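Local coordinates for protein short chain dehydrogenase (Salmonella typhi, PDB 3G1T) that probably catalyses an NAD(P)-dependent oxidation or reduction, as a short-chain dehydrogenase with a Rossmann-type fold, at residues 53-58 with 64-69. Numbering follows the deposited sequence.
Sequences RVAQHI and VQPQWF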
loop_
_atom_site.group_PDB
_atom_site.type_symbol
_atom_site.label_atom_id
_atom_site.label_comp_id
_atom_site.label_asym_id
_atom_site.label_seq_id
_atom_site.Cartn_x
_atom_site.Cartn_y
_atom_site.Cartn_z
ATOM N N ARG A 53 -8.909 -23.349 21.608
ATOM C CA ARG A 53 -10.119 -22.971 22.390
ATOM C C ARG A 53 -11.269 -22.640 21.451
ATOM O O ARG A 53 -12.402 -23.001 21.696
ATOM C CB ARG A 53 -9.841 -21.790 23.346
ATOM C CG ARG A 53 -11.078 -21.091 23.916
ATOM C CD ARG A 53 -10.713 -19.941 24.892
ATOM N NE ARG A 53 -10.077 -20.453 26.114
ATOM C CZ ARG A 53 -8.892 -20.053 26.585
ATOM N NH1 ARG A 53 -8.189 -19.098 25.959
ATOM N NH2 ARG A 53 -8.407 -20.602 27.698
ATOM N N VAL A 54 -10.955 -21.950 20.358
ATOM C CA VAL A 54 -12.020 -21.587 19.421
ATOM C C VAL A 54 -12.502 -22.855 18.718
ATOM O O VAL A 54 -13.745 -23.117 18.525
ATOM C CB VAL A 54 -11.539 -20.499 18.404
ATOM C CG1 VAL A 54 -12.592 -20.255 17.407
ATOM C CG2 VAL A 54 -11.219 -19.161 19.119
ATOM N N ALA A 55 -11.542 -23.665 18.307
ATOM C CA ALA A 55 -11.919 -24.905 17.619
ATOM C C ALA A 55 -12.777 -25.807 18.524
ATOM O O ALA A 55 -13.647 -26.489 18.031
ATOM C CB ALA A 55 -10.700 -25.658 17.122
ATOM N N GLN A 56 -12.462 -25.842 19.833
ATOM C CA GLN A 56 -13.210 -26.662 20.808
ATOM C C GLN A 56 -14.636 -26.137 20.997
ATOM O O GLN A 56 -15.575 -26.898 21.130
ATOM C CB GLN A 56 -12.473 -26.718 22.158
ATOM C CG GLN A 56 -11.045 -27.299 22.057
ATOM C CD GLN A 56 -10.822 -28.654 22.762
ATOM O OE1 GLN A 56 -9.683 -28.995 23.109
ATOM N NE2 GLN A 56 -11.908 -29.433 22.944
ATOM N N HIS A 57 -14.782 -24.819 20.940
ATOM C CA HIS A 57 -16.090 -24.179 21.046
ATOM C C HIS A 57 -16.919 -24.627 19.835
ATOM O O HIS A 57 -18.045 -25.049 19.998
ATOM C CB HIS A 57 -15.891 -22.641 21.167
ATOM C CG HIS A 57 -17.152 -21.830 21.361
ATOM N ND1 HIS A 57 -17.119 -20.509 21.760
ATOM C CD2 HIS A 57 -18.468 -22.147 21.249
ATOM C CE1 HIS A 57 -18.353 -20.029 21.840
ATOM N NE2 HIS A 57 -19.192 -21.006 21.551
ATOM N N ILE A 58 -16.345 -24.617 18.628
ATOM C CA ILE A 58 -17.088 -25.017 17.416
ATOM C C ILE A 58 -17.414 -26.520 17.549
ATOM O O ILE A 58 -18.552 -26.924 17.252
ATOM C CB ILE A 58 -16.267 -24.695 16.113
ATOM C CG1 ILE A 58 -16.240 -23.188 15.823
ATOM C CG2 ILE A 58 -16.762 -25.513 14.839
ATOM C CD1 ILE A 58 -15.104 -22.747 14.817
ATOM N N VAL A 64 -17.792 -31.825 15.246
ATOM C CA VAL A 64 -16.556 -32.169 14.501
ATOM C C VAL A 64 -15.535 -31.055 14.772
ATOM O O VAL A 64 -15.838 -29.882 14.478
ATOM C CB VAL A 64 -16.760 -32.191 12.954
ATOM C CG1 VAL A 64 -15.568 -32.903 12.275
ATOM C CG2 VAL A 64 -18.121 -32.828 12.545
ATOM N N GLN A 65 -14.349 -31.402 15.290
ATOM C CA GLN A 65 -13.340 -30.391 15.612
ATOM C C GLN A 65 -12.606 -29.851 14.369
ATOM O O GLN A 65 -11.976 -30.635 13.640
ATOM C CB GLN A 65 -12.350 -30.856 16.734
ATOM C CG GLN A 65 -11.526 -29.676 17.334
ATOM C CD GLN A 65 -10.578 -30.063 18.486
ATOM O OE1 GLN A 65 -10.940 -30.856 19.358
ATOM N NE2 GLN A 65 -9.379 -29.454 18.519
ATOM N N PRO A 66 -12.694 -28.516 14.128
ATOM C CA PRO A 66 -12.012 -27.798 13.024
ATOM C C PRO A 66 -10.553 -27.982 13.088
ATOM O O PRO A 66 -9.973 -28.066 14.180
ATOM C CB PRO A 66 -12.302 -26.329 13.323
ATOM C CG PRO A 66 -13.553 -26.360 14.062
ATOM C CD PRO A 66 -13.557 -27.584 14.892
ATOM N N GLN A 67 -9.925 -28.012 11.924
ATOM C CA GLN A 67 -8.482 -27.982 11.903
ATOM C C GLN A 67 -7.966 -26.572 12.066
ATOM O O GLN A 67 -8.627 -25.610 11.678
ATOM C CB GLN A 67 -7.940 -28.622 10.635
ATOM C CG GLN A 67 -7.831 -30.154 10.792
ATOM C CD GLN A 67 -7.132 -30.832 9.629
ATOM O OE1 GLN A 67 -7.573 -31.893 9.164
ATOM N NE2 GLN A 67 -6.049 -30.212 9.133
ATOM N N TRP A 68 -6.821 -26.443 12.689
ATOM C CA TRP A 68 -6.202 -25.147 12.859
ATOM C C TRP A 68 -4.741 -25.203 12.465
ATOM O O TRP A 68 -4.167 -26.253 12.396
ATOM C CB TRP A 68 -6.398 -24.592 14.289
ATOM C CG TRP A 68 -6.063 -25.579 15.394
ATOM C CD1 TRP A 68 -6.930 -26.423 16.034
ATOM C CD2 TRP A 68 -4.772 -25.813 15.977
ATOM N NE1 TRP A 68 -6.263 -27.152 16.988
ATOM C CE2 TRP A 68 -4.932 -26.813 16.958
ATOM C CE3 TRP A 68 -3.493 -25.277 15.759
ATOM C CZ2 TRP A 68 -3.861 -27.285 17.731
ATOM C CZ3 TRP A 68 -2.430 -25.744 16.520
ATOM C CH2 TRP A 68 -2.619 -26.754 17.491
ATOM N N PHE A 69 -4.176 -24.038 12.217
ATOM C CA PHE A 69 -2.775 -23.909 11.875
ATOM C C PHE A 69 -2.252 -22.737 12.599
ATOM O O PHE A 69 -2.879 -21.653 12.592
ATOM C CB PHE A 69 -2.627 -23.565 10.410
ATOM C CG PHE A 69 -3.024 -24.639 9.561
ATOM C CD1 PHE A 69 -2.137 -25.656 9.295
ATOM C CD2 PHE A 69 -4.343 -24.723 9.084
ATOM C CE1 PHE A 69 -2.520 -26.729 8.528
ATOM C CE2 PHE A 69 -4.744 -25.788 8.319
ATOM C CZ PHE A 69 -3.827 -26.807 8.021
#
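P66 packs its ring against I58 and A55, CG meeting the isoleucine and CD the alanine carbonyl. Of I58's atoms the CG2 branch comes nearest: with CG2 anti to the backbone N (CG1, at chi1 -73°, lies beside that N), it presses on P66 CG at 3.4 Å, tighter than ordinary van der Waals contact. I58 CD1 reaches the same ring carbon more loosely, at 4.0 Å. Next to it, P66 CD sits 3.3 Å from the carbonyl O of A55. The methyl of A55 points at the strand and lies between P66 and the indole, CB being 4.1 Å from P66 CD. In the modelled conformer of W68, one of two, chi1 of 49° brings CD1 obliquely to within 4.0 Å of A55 CB, and the side chain also touches L51 and E48 of helix 48-62.

Nearer the solvent, Q65 stretches out straight beyond CG. Its OE1 stays 4.0 Å from Q56 NE2, too far to bond, while Q56 OE1 is hydrogen-bonded to R52. No hydrogen bond joins the two segments; Q67 and F69 make backbone hydrogen bonds to L43, and F69 also to G45, of strand 40-45. This is helix-on-sheet packing within a beta-alpha-beta unit, at the edge of the Rossmann fold's parallel sheet.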